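Local coordinates for EDD domain protein, DegV family (PDB 5V85) that probably binds long-chain fatty acids, as other DegV-family proteins do, and holds one molecule of vaccenic acid in a largely apolar tunnel, at residues Ala106-Ser111 / Gly215-Lys220; Ser138-Glu143 / Gly293-Val298; Thr176-Glu181 / Pro207-Thr212; Leu183-Lys188 / Ser285-Asn290. All coordinates share one frame; numbering follows the deposited sequence. Where two conformers were deposited one is given.

Contact 1: residues Ala106-Ser111 / Gly215-Lys220; sequences AELSGS and GTICQK. With VCA (vaccenic acid), chain H.
L108 meets I217 in the apolar part of this contact, the two side chains crossing at about a right angle with L108 CD2 4.1 Å from I217 CD1. The other branch of L108 serves the ligand: CD1 lies 3.6 Å from C16 of vaccenic acid, near the methyl end of the chain, so one leucine packs against both the strand and the bound lipid. E107 adds a more exposed van der Waals patch, its CB 3.7 Å from T216 CG2, with the two side chains running side by side in the same direction. T216 turns its methyl to E107 while its hydroxyl is hydrogen-bonded to T212. No hydrogen bond joins the two segments. The carbonyl of G215 instead touches carbon, its O lying 3.8 Å from L108 CG, and it accepts a hydrogen bond from S105 OG.

The polar chemistry belongs to S109. With OG anti to the backbone N (chi1 165°), the hydroxyl donates to O2 of the fatty acid's carboxyl group at 2.6 Å and also accepts from S111 N at 2.9 Å, a capping bond at the start of helix 111-125. T80 OG1 makes a second hydrogen bond to the lipid. Segment 106-111 leads from strand 98-103 into helix 111-125, while 215-220 enters strand 217-224, the outermost strand of the other sheet within this chain, next to strand 205-211.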
# COMPACT_ATOMS: atom_id res chain seq x y z
N ALA B 106 -3.94 -5.27 13.52
CA ALA B 106 -4.53 -4.41 14.54
C ALA B 106 -6.05 -4.52 14.58
O ALA B 106 -6.65 -4.20 15.62
CB ALA B 106 -4.12 -2.96 14.29
N GLU B 107 -6.68 -4.96 13.50
CA GLU B 107 -8.13 -5.13 13.48
C GLU B 107 -8.59 -6.45 14.09
O GLU B 107 -9.80 -6.61 14.32
CB GLU B 107 -8.66 -5.03 12.04
CG GLU B 107 -8.45 -3.67 11.40
CD GLU B 107 -9.35 -2.60 12.00
OE1 GLU B 107 -10.55 -2.87 12.17
OE2 GLU B 107 -8.84 -1.50 12.30
N LEU B 108 -7.68 -7.38 14.35
CA LEU B 108 -8.04 -8.69 14.88
C LEU B 108 -7.57 -8.91 16.31
O LEU B 108 -7.99 -9.90 16.93
CB LEU B 108 -7.46 -9.80 13.99
CG LEU B 108 -7.89 -9.80 12.53
CD1 LEU B 108 -7.17 -10.91 11.77
CD2 LEU B 108 -9.40 -9.95 12.41
N SER B 109 -6.72 -8.04 16.85
CA SER B 109 -6.12 -8.29 18.15
C SER B 109 -5.58 -6.97 18.71
O SER B 109 -5.24 -6.06 17.95
CB SER B 109 -4.99 -9.32 18.05
OG SER B 109 -4.17 -9.30 19.20
N GLY B 110 -5.52 -6.89 20.03
CA GLY B 110 -4.86 -5.78 20.68
C GLY B 110 -3.36 -5.85 20.69
O GLY B 110 -2.71 -4.97 21.26
N SER B 111 -2.78 -6.88 20.06
CA SER B 111 -1.33 -7.07 20.12
C SER B 111 -0.58 -5.87 19.55
O SER B 111 0.42 -5.42 20.13
CB SER B 111 -0.94 -8.35 19.37
OG SER B 111 0.46 -8.55 19.39
N GLY B 215 -6.68 -5.07 7.00
CA GLY B 215 -6.38 -6.07 7.99
C GLY B 215 -7.57 -6.79 8.57
O GLY B 215 -7.42 -7.49 9.58
N THR B 216 -8.75 -6.64 7.97
CA THR B 216 -9.92 -7.40 8.38
C THR B 216 -10.06 -8.64 7.51
O THR B 216 -9.35 -8.82 6.52
CB THR B 216 -11.19 -6.55 8.29
OG1 THR B 216 -11.38 -6.12 6.94
CG2 THR B 216 -11.08 -5.33 9.20
N ILE B 217 -10.99 -9.51 7.88
CA ILE B 217 -11.27 -10.73 7.14
C ILE B 217 -12.49 -10.50 6.27
O ILE B 217 -13.47 -9.87 6.69
CB ILE B 217 -11.47 -11.92 8.10
CG1 ILE B 217 -10.19 -12.17 8.91
CG2 ILE B 217 -11.87 -13.18 7.33
CD1 ILE B 217 -10.39 -13.12 10.08
N CYS B 218 -12.44 -11.01 5.04
CA CYS B 218 -13.58 -10.98 4.14
C CYS B 218 -13.70 -12.35 3.48
O CYS B 218 -12.79 -13.18 3.55
CB CYS B 218 -13.42 -9.89 3.08
SG CYS B 218 -12.10 -10.22 1.89
N GLN B 219 -14.84 -12.58 2.83
CA GLN B 219 -15.03 -13.77 2.02
C GLN B 219 -14.64 -13.44 0.58
O GLN B 219 -15.20 -12.52 -0.02
CB GLN B 219 -16.47 -14.26 2.10
CG GLN B 219 -16.72 -15.58 1.38
CD GLN B 219 -18.15 -16.06 1.50
OE1 GLN B 219 -18.65 -16.28 2.61
NE2 GLN B 219 -18.82 -16.22 0.37
N LYS B 220 -13.68 -14.19 0.04
CA LYS B 220 -13.23 -13.97 -1.33
C LYS B 220 -14.02 -14.79 -2.33
O LYS B 220 -14.35 -14.29 -3.41
CB LYS B 220 -11.74 -14.30 -1.46
CG LYS B 220 -10.83 -13.56 -0.50
CD LYS B 220 -10.75 -12.08 -0.83
CE LYS B 220 -9.99 -11.84 -2.12
NZ LYS B 220 -9.85 -10.38 -2.41
O2 VCA H . -5.64 -10.81 20.78
C1 VCA H . -5.96 -12.03 20.72
O1 VCA H . -6.60 -12.56 21.66
C2 VCA H . -5.57 -12.86 19.49
C3 VCA H . -6.70 -12.84 18.46
C4 VCA H . -6.17 -13.36 17.12
C5 VCA H . -7.33 -13.55 16.15
C6 VCA H . -6.81 -13.82 14.74
C7 VCA H . -6.00 -15.12 14.71
C8 VCA H . -5.91 -15.67 13.29
C9 VCA H . -5.06 -16.94 13.30
C10 VCA H . -4.91 -17.50 11.89
C11 VCA H . -6.24 -18.08 11.40
C12 VCA H . -6.77 -17.69 10.25
C13 VCA H . -6.03 -16.72 9.32
C14 VCA H . -6.56 -15.30 9.51
C15 VCA H . -5.98 -14.36 8.45
C16 VCA H . -6.20 -12.91 8.88
C17 VCA H . -5.96 -11.96 7.70
C18 VCA H . -6.25 -10.52 8.14

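Contact 2: residues Ser138-Glu143 / Gly293-Val298; sequences SASVGE and GIIVVV. With VCA (vaccenic acid), chain H.
I295 and V297, alternate residues of strand 294-297, both point toward the start of helix 141-155. V297 CG2 packs 3.8 Å from V141 CG2, the two side chains sliding past each other in opposite directions, and the same methyl lies 3.7 Å from G142 N. V297 CG1 touches G142 CA, so both methyls of the valine rest on the first turn, at G142. V141 has CG1 anti to its carbonyl carbon (chi1 -78°), which leaves CG2 between the backbone N and the carbonyl carbon, against the strand. I295 reaches further with its extended chain: CD1 is 3.6 Å from S140 OG and 3.7 Å from C10 of vaccenic acid, filling the corner between the helix start and the lipid. A139 CB faces the same alkyl chain at 3.8 Å from C8.

The strand belongs to the six-stranded mixed sheet of the DegV fold, and the helix follows strand 130-135 of the other sheet, so the contact bridges the two sheet systems with the fatty acid beside it. G142, with no side chain, lies close beside S138 OG, and its N donates to A139 O at 2.9 Å.

Farther out, S140 occupies the N-cap position without making a capping bond; its hydroxyl is hydrogen-bonded to E31. S138 OG is likewise bonded to T176 OG1 on the neighbouring strand. Strand 294-297 is itself set between Y177 and V179 on one side and A252 on the other by backbone hydrogen bonds, while V296 turns its side chain to helices 226-240 and 257-270.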
# COMPACT_ATOMS: atom_id res chain seq x y z
N SER B 138 -2.35 -9.00 9.10
CA SER B 138 -2.42 -10.38 8.68
C SER B 138 -2.36 -11.21 9.95
O SER B 138 -2.70 -10.72 11.04
CB SER B 138 -1.29 -10.69 7.68
OG SER B 138 -1.28 -12.05 7.29
N ALA B 139 -1.90 -12.44 9.83
CA ALA B 139 -1.75 -13.33 10.96
C ALA B 139 -0.88 -14.48 10.48
O ALA B 139 -0.58 -14.59 9.28
CB ALA B 139 -3.10 -13.83 11.49
N SER B 140 -0.49 -15.33 11.41
CA SER B 140 0.17 -16.61 11.12
C SER B 140 1.39 -16.33 10.24
O SER B 140 2.21 -15.47 10.60
CB SER B 140 -0.86 -17.56 10.53
OG SER B 140 -0.27 -18.81 10.20
N VAL B 141 1.53 -16.98 9.09
CA VAL B 141 2.73 -16.83 8.28
C VAL B 141 2.84 -15.47 7.61
O VAL B 141 3.90 -15.15 7.06
CB VAL B 141 2.81 -17.94 7.21
CG1 VAL B 141 3.27 -19.23 7.84
CG2 VAL B 141 1.46 -18.13 6.53
N GLY B 142 1.77 -14.67 7.62
CA GLY B 142 1.91 -13.28 7.21
C GLY B 142 2.91 -12.54 8.07
O GLY B 142 3.72 -11.76 7.56
N GLU B 143 2.88 -12.79 9.38
CA GLU B 143 3.88 -12.22 10.28
C GLU B 143 5.26 -12.82 10.02
O GLU B 143 6.26 -12.10 10.03
CB GLU B 143 3.46 -12.46 11.73
CG GLU B 143 2.05 -11.97 12.04
CD GLU B 143 1.65 -12.24 13.47
OE1 GLU B 143 0.50 -12.68 13.69
OE2 GLU B 143 2.48 -12.02 14.38
N GLY B 293 -7.32 -26.62 9.05
CA GLY B 293 -7.24 -25.30 8.44
C GLY B 293 -5.97 -25.12 7.61
O GLY B 293 -4.93 -25.72 7.88
N ILE B 294 -6.08 -24.26 6.60
CA ILE B 294 -4.99 -23.96 5.67
C ILE B 294 -4.91 -22.45 5.50
O ILE B 294 -5.93 -21.79 5.27
CB ILE B 294 -5.19 -24.64 4.31
CG1 ILE B 294 -4.93 -26.14 4.42
CG2 ILE B 294 -4.30 -24.01 3.24
CD1 ILE B 294 -3.46 -26.51 4.35
N ILE B 295 -3.70 -21.90 5.61
CA ILE B 295 -3.45 -20.47 5.46
C ILE B 295 -2.35 -20.27 4.43
O ILE B 295 -1.30 -20.94 4.50
CB ILE B 295 -3.05 -19.81 6.80
CG1 ILE B 295 -4.12 -20.07 7.86
CG2 ILE B 295 -2.81 -18.32 6.61
CD1 ILE B 295 -3.62 -19.85 9.28
N VAL B 296 -2.56 -19.36 3.48
CA VAL B 296 -1.60 -19.09 2.41
C VAL B 296 -1.33 -17.59 2.38
O VAL B 296 -2.27 -16.78 2.37
CB VAL B 296 -2.11 -19.56 1.04
CG1 VAL B 296 -1.12 -19.18 -0.05
CG2 VAL B 296 -2.36 -21.06 1.05
N VAL B 297 -0.05 -17.22 2.34
CA VAL B 297 0.37 -15.83 2.26
C VAL B 297 1.50 -15.71 1.25
O VAL B 297 2.42 -16.54 1.24
CB VAL B 297 0.81 -15.27 3.63
CG1 VAL B 297 1.29 -13.84 3.48
CG2 VAL B 297 -0.33 -15.34 4.63
N VAL B 298 1.43 -14.69 0.40
CA VAL B 298 2.54 -14.33 -0.47
C VAL B 298 2.48 -12.83 -0.72
O VAL B 298 1.40 -12.23 -0.71
CB VAL B 298 2.50 -15.14 -1.79
CG1 VAL B 298 1.34 -14.69 -2.67
CG2 VAL B 298 3.83 -15.00 -2.53
OXT VAL B 298 3.50 -12.16 -0.92
O2 VCA H . -5.64 -10.81 20.78
C1 VCA H . -5.96 -12.03 20.72
O1 VCA H . -6.60 -12.56 21.66
C2 VCA H . -5.57 -12.86 19.49
C3 VCA H . -6.70 -12.84 18.46
C4 VCA H . -6.17 -13.36 17.12
C5 VCA H . -7.33 -13.55 16.15
C6 VCA H . -6.81 -13.82 14.74
C7 VCA H . -6.00 -15.12 14.71
C8 VCA H . -5.91 -15.67 13.29
C9 VCA H . -5.06 -16.94 13.30
C10 VCA H . -4.91 -17.50 11.89
C11 VCA H . -6.24 -18.08 11.40
C12 VCA H . -6.77 -17.69 10.25
C13 VCA H . -6.03 -16.72 9.32
C14 VCA H . -6.56 -15.30 9.51
C15 VCA H . -5.98 -14.36 8.45
C16 VCA H . -6.20 -12.91 8.88
C17 VCA H . -5.96 -11.96 7.70
C18 VCA H . -6.25 -10.52 8.14

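Contact 3: residues Thr176-Glu181 / Pro207-Thr212; sequences TYFVLE and PIMGST. With VCA (vaccenic acid), chain H.
F178 and M209 form a hydrogen-bonded antiparallel pair, and Y177 and G210 the adjacent non-hydrogen-bonded one, where strands 176-179 and 207-211 run at 154° to each other. These are inner strands of the six-stranded mixed sheet of the DegV fold. F178 N donates to M209 O and M209 N to F178 O, each at 2.9 Å, and S211 N donates to T176 O.

The F178 ring is sandwiched. CB of M209, a selenomethionine, makes a CH-pi contact over one face, 3.5 Å from the ring centroid, while the alkyl chain of vaccenic acid lies over the opposite face. F178 CG stands between the backbone N and carbonyl carbon (chi1 60°), which sets the ring over its strand partner. On the lipid side, S211 CB and T176 CG2 also line the chain near its methyl end. V179 CG2 packs on I208 CG1 at 3.8 Å.

Y177 turns the other way, toward helix 226-240, its hydroxyl bonded to D240. A water bridges L180 N and P207 O beyond the last direct bond; at the other end, besides the bond of T176 OG1 to S138, one water is hydrogen-bonded to both T176 OG1, at 2.8 Å, and S211 OG, at 3.0 Å.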
# COMPACT_ATOMS: atom_id res chain seq x y z
N THR B 176 -3.38 -12.30 2.25
CA THR B 176 -3.60 -13.51 3.04
C THR B 176 -4.89 -14.18 2.60
O THR B 176 -5.88 -13.51 2.28
CB THR B 176 -3.66 -13.17 4.54
OG1 THR B 176 -2.49 -12.44 4.92
CG2 THR B 176 -3.74 -14.45 5.38
N TYR B 177 -4.87 -15.51 2.56
CA TYR B 177 -6.02 -16.32 2.17
C TYR B 177 -6.07 -17.54 3.07
O TYR B 177 -5.03 -18.03 3.53
CB TYR B 177 -5.93 -16.76 0.70
CG TYR B 177 -5.50 -15.67 -0.26
CD1 TYR B 177 -4.16 -15.31 -0.37
CD2 TYR B 177 -6.42 -15.00 -1.04
CE1 TYR B 177 -3.76 -14.31 -1.24
CE2 TYR B 177 -6.03 -14.01 -1.91
CZ TYR B 177 -4.70 -13.66 -2.01
OH TYR B 177 -4.30 -12.67 -2.87
N PHE B 178 -7.28 -18.04 3.33
CA PHE B 178 -7.38 -19.26 4.11
C PHE B 178 -8.72 -19.94 3.88
O PHE B 178 -9.72 -19.29 3.55
CB PHE B 178 -7.14 -18.99 5.61
CG PHE B 178 -8.11 -18.03 6.25
CD1 PHE B 178 -7.97 -16.66 6.09
CD2 PHE B 178 -9.13 -18.51 7.06
CE1 PHE B 178 -8.85 -15.78 6.71
CE2 PHE B 178 -10.02 -17.64 7.67
CZ PHE B 178 -9.87 -16.27 7.50
N VAL B 179 -8.71 -21.26 4.04
CA VAL B 179 -9.90 -22.10 4.02
C VAL B 179 -9.86 -22.95 5.28
O VAL B 179 -8.85 -23.61 5.56
CB VAL B 179 -9.96 -23.00 2.77
CG1 VAL B 179 -11.14 -23.95 2.85
CG2 VAL B 179 -10.02 -22.16 1.50
N LEU B 180 -10.95 -22.93 6.05
CA LEU B 180 -11.03 -23.68 7.29
C LEU B 180 -12.13 -24.73 7.22
O LEU B 180 -13.09 -24.62 6.45
CB LEU B 180 -11.31 -22.75 8.49
CG LEU B 180 -10.38 -21.55 8.67
CD1 LEU B 180 -10.75 -20.79 9.94
CD2 LEU B 180 -8.93 -21.99 8.70
N GLU B 181 -11.98 -25.76 8.05
CA GLU B 181 -13.07 -26.70 8.27
C GLU B 181 -14.06 -26.17 9.29
O GLU B 181 -15.25 -26.52 9.24
CB GLU B 181 -12.52 -28.05 8.73
CG GLU B 181 -11.53 -28.69 7.77
CD GLU B 181 -12.20 -29.61 6.77
OE1 GLU B 181 -13.42 -29.48 6.57
OE2 GLU B 181 -11.50 -30.46 6.18
N PRO B 207 -16.34 -21.61 2.32
CA PRO B 207 -15.95 -20.27 1.87
C PRO B 207 -14.44 -20.13 1.81
O PRO B 207 -13.71 -20.72 2.61
CB PRO B 207 -16.55 -19.34 2.93
CG PRO B 207 -16.65 -20.19 4.15
CD PRO B 207 -16.90 -21.60 3.68
N ILE B 208 -13.97 -19.37 0.83
CA ILE B 208 -12.56 -19.01 0.72
C ILE B 208 -12.42 -17.63 1.34
O ILE B 208 -12.96 -16.64 0.82
CB ILE B 208 -12.07 -19.03 -0.73
CG1 ILE B 208 -11.99 -20.47 -1.25
CG2 ILE B 208 -10.70 -18.39 -0.84
CD1 ILE B 208 -13.29 -21.00 -1.83
N MSE B 209 -11.73 -17.56 2.47
CA MSE B 209 -11.59 -16.32 3.21
C MSE B 209 -10.27 -15.63 2.88
O MSE B 209 -9.37 -16.24 2.30
CB MSE B 209 -11.67 -16.59 4.72
CG MSE B 209 -12.90 -17.36 5.15
SE MSE B 209 -14.51 -16.28 4.92
CE MSE B 209 -15.69 -17.19 6.17
N GLY B 210 -10.15 -14.37 3.25
CA GLY B 210 -8.92 -13.65 2.98
C GLY B 210 -8.87 -12.34 3.72
O GLY B 210 -9.86 -11.90 4.32
N SER B 211 -7.70 -11.72 3.66
CA SER B 211 -7.49 -10.41 4.24
C SER B 211 -8.02 -9.32 3.32
O SER B 211 -8.10 -9.49 2.10
CB SER B 211 -6.00 -10.17 4.50
OG SER B 211 -5.29 -10.15 3.27
N THR B 212 -8.38 -8.19 3.92
CA THR B 212 -8.56 -6.93 3.23
C THR B 212 -7.33 -6.06 3.44
O THR B 212 -6.51 -6.34 4.33
CB THR B 212 -9.80 -6.20 3.76
OG1 THR B 212 -9.56 -5.74 5.10
CG2 THR B 212 -11.02 -7.11 3.74
O2 VCA H . -5.64 -10.81 20.78
C1 VCA H . -5.96 -12.03 20.72
O1 VCA H . -6.60 -12.56 21.66
C2 VCA H . -5.57 -12.86 19.49
C3 VCA H . -6.70 -12.84 18.46
C4 VCA H . -6.17 -13.36 17.12
C5 VCA H . -7.33 -13.55 16.15
C6 VCA H . -6.81 -13.82 14.74
C7 VCA H . -6.00 -15.12 14.71
C8 VCA H . -5.91 -15.67 13.29
C9 VCA H . -5.06 -16.94 13.30
C10 VCA H . -4.91 -17.50 11.89
C11 VCA H . -6.24 -18.08 11.40
C12 VCA H . -6.77 -17.69 10.25
C13 VCA H . -6.03 -16.72 9.32
C14 VCA H . -6.56 -15.30 9.51
C15 VCA H . -5.98 -14.36 8.45
C16 VCA H . -6.20 -12.91 8.88
C17 VCA H . -5.96 -11.96 7.70
C18 VCA H . -6.25 -10.52 8.14
O HOH W 1 -2.42 -9.77 4.17
O HOH W 2 -6.83 -11.55 0.52
O HOH W 3 -13.27 -21.40 5.25

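Contact 4: residues Leu183-Lys188 / Ser285-Asn290; sequences LDTLRK and STVYAN. With VCA (vaccenic acid), chain H.
T185 and L186 of helix 184-188 press on Y288 of helix 283-289; the short segments meet almost perpendicularly (89°) with axes 8.6 Å apart. The latter helix lines the fatty-acid site of the DegV fold; the former packs against it.

The tight part is mostly apolar. L186 CD2 lies 3.7 Å from Y288 CD1, and T185 CG2 comes to 3.8 Å from the same ring atom while also touching V287 O at 3.3 Å. T185 has OG1 anti to its carbonyl carbon (chi1 -47°), which puts CG2 anti to the backbone N and sends the methyl to the partner helix. The Y288 ring has V287 CG1 over one face and C5 of vaccenic acid over the other; its hydroxyl is hydrogen-bonded to T80, which also binds the lipid, and to N189.

The other side is looser and hydrated, although the touching residues are buried. One water accepts from L186 N and lies within hydrogen-bonding distance of Y288 O, though other acceptors are in reach. N290 brings its side-chain amide close to the T185 hydroxyl. A second water donates both to T185 OG1, at 2.8 Å, and to V287 O, at 2.6 Å.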
# COMPACT_ATOMS: atom_id res chain seq x y z
N LEU B 183 -15.10 -22.57 11.19
CA LEU B 183 -15.00 -21.12 11.34
C LEU B 183 -15.58 -20.62 12.66
O LEU B 183 -15.63 -19.40 12.86
CB LEU B 183 -15.70 -20.42 10.18
CG LEU B 183 -15.08 -20.56 8.79
CD1 LEU B 183 -16.17 -20.49 7.74
CD2 LEU B 183 -14.05 -19.46 8.56
N ASP B 184 -16.00 -21.52 13.55
CA ASP B 184 -16.78 -21.10 14.71
C ASP B 184 -15.96 -20.27 15.69
O ASP B 184 -16.50 -19.37 16.34
CB ASP B 184 -17.37 -22.32 15.42
CG ASP B 184 -18.36 -23.07 14.55
OD1 ASP B 184 -18.75 -22.54 13.49
OD2 ASP B 184 -18.74 -24.20 14.93
N THR B 185 -14.67 -20.58 15.83
CA THR B 185 -13.86 -19.85 16.81
C THR B 185 -13.67 -18.40 16.39
O THR B 185 -13.81 -17.48 17.21
CB THR B 185 -12.52 -20.54 17.01
OG1 THR B 185 -12.72 -21.95 17.19
CG2 THR B 185 -11.81 -19.98 18.23
N LEU B 186 -13.36 -18.16 15.11
CA LEU B 186 -13.30 -16.79 14.61
C LEU B 186 -14.66 -16.11 14.73
O LEU B 186 -14.74 -14.92 15.06
CB LEU B 186 -12.82 -16.79 13.16
CG LEU B 186 -11.34 -17.07 12.90
CD1 LEU B 186 -11.11 -17.44 11.45
CD2 LEU B 186 -10.49 -15.87 13.29
N ARG B 187 -15.74 -16.84 14.46
CA ARG B 187 -17.07 -16.24 14.49
C ARG B 187 -17.49 -15.89 15.91
O ARG B 187 -17.94 -14.77 16.18
CB ARG B 187 -18.09 -17.18 13.85
CG ARG B 187 -19.55 -16.75 14.02
CD ARG B 187 -19.89 -15.57 13.13
NE ARG B 187 -19.81 -15.92 11.71
CZ ARG B 187 -19.88 -15.04 10.72
NH1 ARG B 187 -20.02 -13.75 10.98
NH2 ARG B 187 -19.79 -15.45 9.46
N LYS B 188 -17.34 -16.84 16.84
CA LYS B 188 -17.77 -16.60 18.22
C LYS B 188 -16.95 -15.52 18.91
O LYS B 188 -17.45 -14.86 19.82
CB LYS B 188 -17.70 -17.90 19.02
CG LYS B 188 -18.74 -18.95 18.63
CD LYS B 188 -19.11 -19.84 19.80
CE LYS B 188 -19.25 -21.29 19.38
NZ LYS B 188 -17.99 -22.06 19.58
N SER B 285 -2.65 -19.53 16.01
CA SER B 285 -3.18 -19.90 14.70
C SER B 285 -4.01 -21.17 14.78
O SER B 285 -5.04 -21.29 14.12
CB SER B 285 -2.04 -20.07 13.70
OG SER B 285 -1.33 -18.86 13.51
N THR B 286 -3.58 -22.13 15.60
CA THR B 286 -4.33 -23.38 15.77
C THR B 286 -5.71 -23.11 16.38
O THR B 286 -6.71 -23.67 15.93
CB THR B 286 -3.54 -24.36 16.63
OG1 THR B 286 -2.37 -24.79 15.92
CG2 THR B 286 -4.39 -25.57 16.99
N VAL B 287 -5.76 -22.25 17.40
CA VAL B 287 -7.02 -21.96 18.08
C VAL B 287 -8.05 -21.42 17.10
O VAL B 287 -9.24 -21.77 17.16
CB VAL B 287 -6.77 -20.99 19.25
CG1 VAL B 287 -8.07 -20.31 19.67
CG2 VAL B 287 -6.13 -21.72 20.43
N TYR B 288 -7.63 -20.56 16.18
CA TYR B 288 -8.57 -19.90 15.29
C TYR B 288 -8.71 -20.57 13.93
O TYR B 288 -9.78 -20.46 13.31
CB TYR B 288 -8.19 -18.43 15.12
CG TYR B 288 -8.48 -17.62 16.36
CD1 TYR B 288 -9.77 -17.19 16.64
CD2 TYR B 288 -7.47 -17.31 17.27
CE1 TYR B 288 -10.05 -16.47 17.79
CE2 TYR B 288 -7.75 -16.59 18.42
CZ TYR B 288 -9.04 -16.17 18.67
OH TYR B 288 -9.32 -15.45 19.81
N ALA B 289 -7.68 -21.27 13.45
CA ALA B 289 -7.83 -22.01 12.20
C ALA B 289 -8.53 -23.34 12.41
O ALA B 289 -9.27 -23.79 11.53
CB ALA B 289 -6.47 -22.23 11.54
N ASN B 290 -8.30 -23.98 13.56
CA ASN B 290 -8.87 -25.27 13.94
C ASN B 290 -8.35 -26.42 13.08
O ASN B 290 -7.68 -26.20 12.07
CB ASN B 290 -10.40 -25.22 13.89
CG ASN B 290 -11.00 -24.54 15.11
OD1 ASN B 290 -11.72 -23.55 14.99
ND2 ASN B 290 -10.70 -25.07 16.28
O2 VCA H . -5.64 -10.81 20.78
C1 VCA H . -5.96 -12.03 20.72
O1 VCA H . -6.60 -12.56 21.66
C2 VCA H . -5.57 -12.86 19.49
C3 VCA H . -6.70 -12.84 18.46
C4 VCA H . -6.17 -13.36 17.12
C5 VCA H . -7.33 -13.55 16.15
C6 VCA H . -6.81 -13.82 14.74
C7 VCA H . -6.00 -15.12 14.71
C8 VCA H . -5.91 -15.67 13.29
C9 VCA H . -5.06 -16.94 13.30
C10 VCA H . -4.91 -17.50 11.89
C11 VCA H . -6.24 -18.08 11.40
C12 VCA H . -6.77 -17.69 10.25
C13 VCA H . -6.03 -16.72 9.32
C14 VCA H . -6.56 -15.30 9.51
C15 VCA H . -5.98 -14.36 8.45
C16 VCA H . -6.20 -12.91 8.88
C17 VCA H . -5.96 -11.96 7.70
C18 VCA H . -6.25 -10.52 8.14
O HOH W 4 -10.74 -23.42 18.45
O HOH W 5 -12.46 -20.61 13.73

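In the fold
All four contacts are mainly buried and all touch the same vaccenic acid, but they meet different lengths of it: contact 1 reaches both its carboxyl end and its methyl end, contact 4 the earlier part of the chain, contact 2 the middle and the tail, and contact 3 the tail. Contacts 1, 2 and 3 share one sheet, in which 217-220, 207-211, 176-179 and 294-297 are successive neighbours. Contact 3 alone is built on direct backbone hydrogen bonds; contacts 1 and 2 are van der Waals contacts between loop or helix start and strand, and contact 4 joins helices through apolar side chains and waters. Contact 1 is the only one with an exposed touching residue, E107.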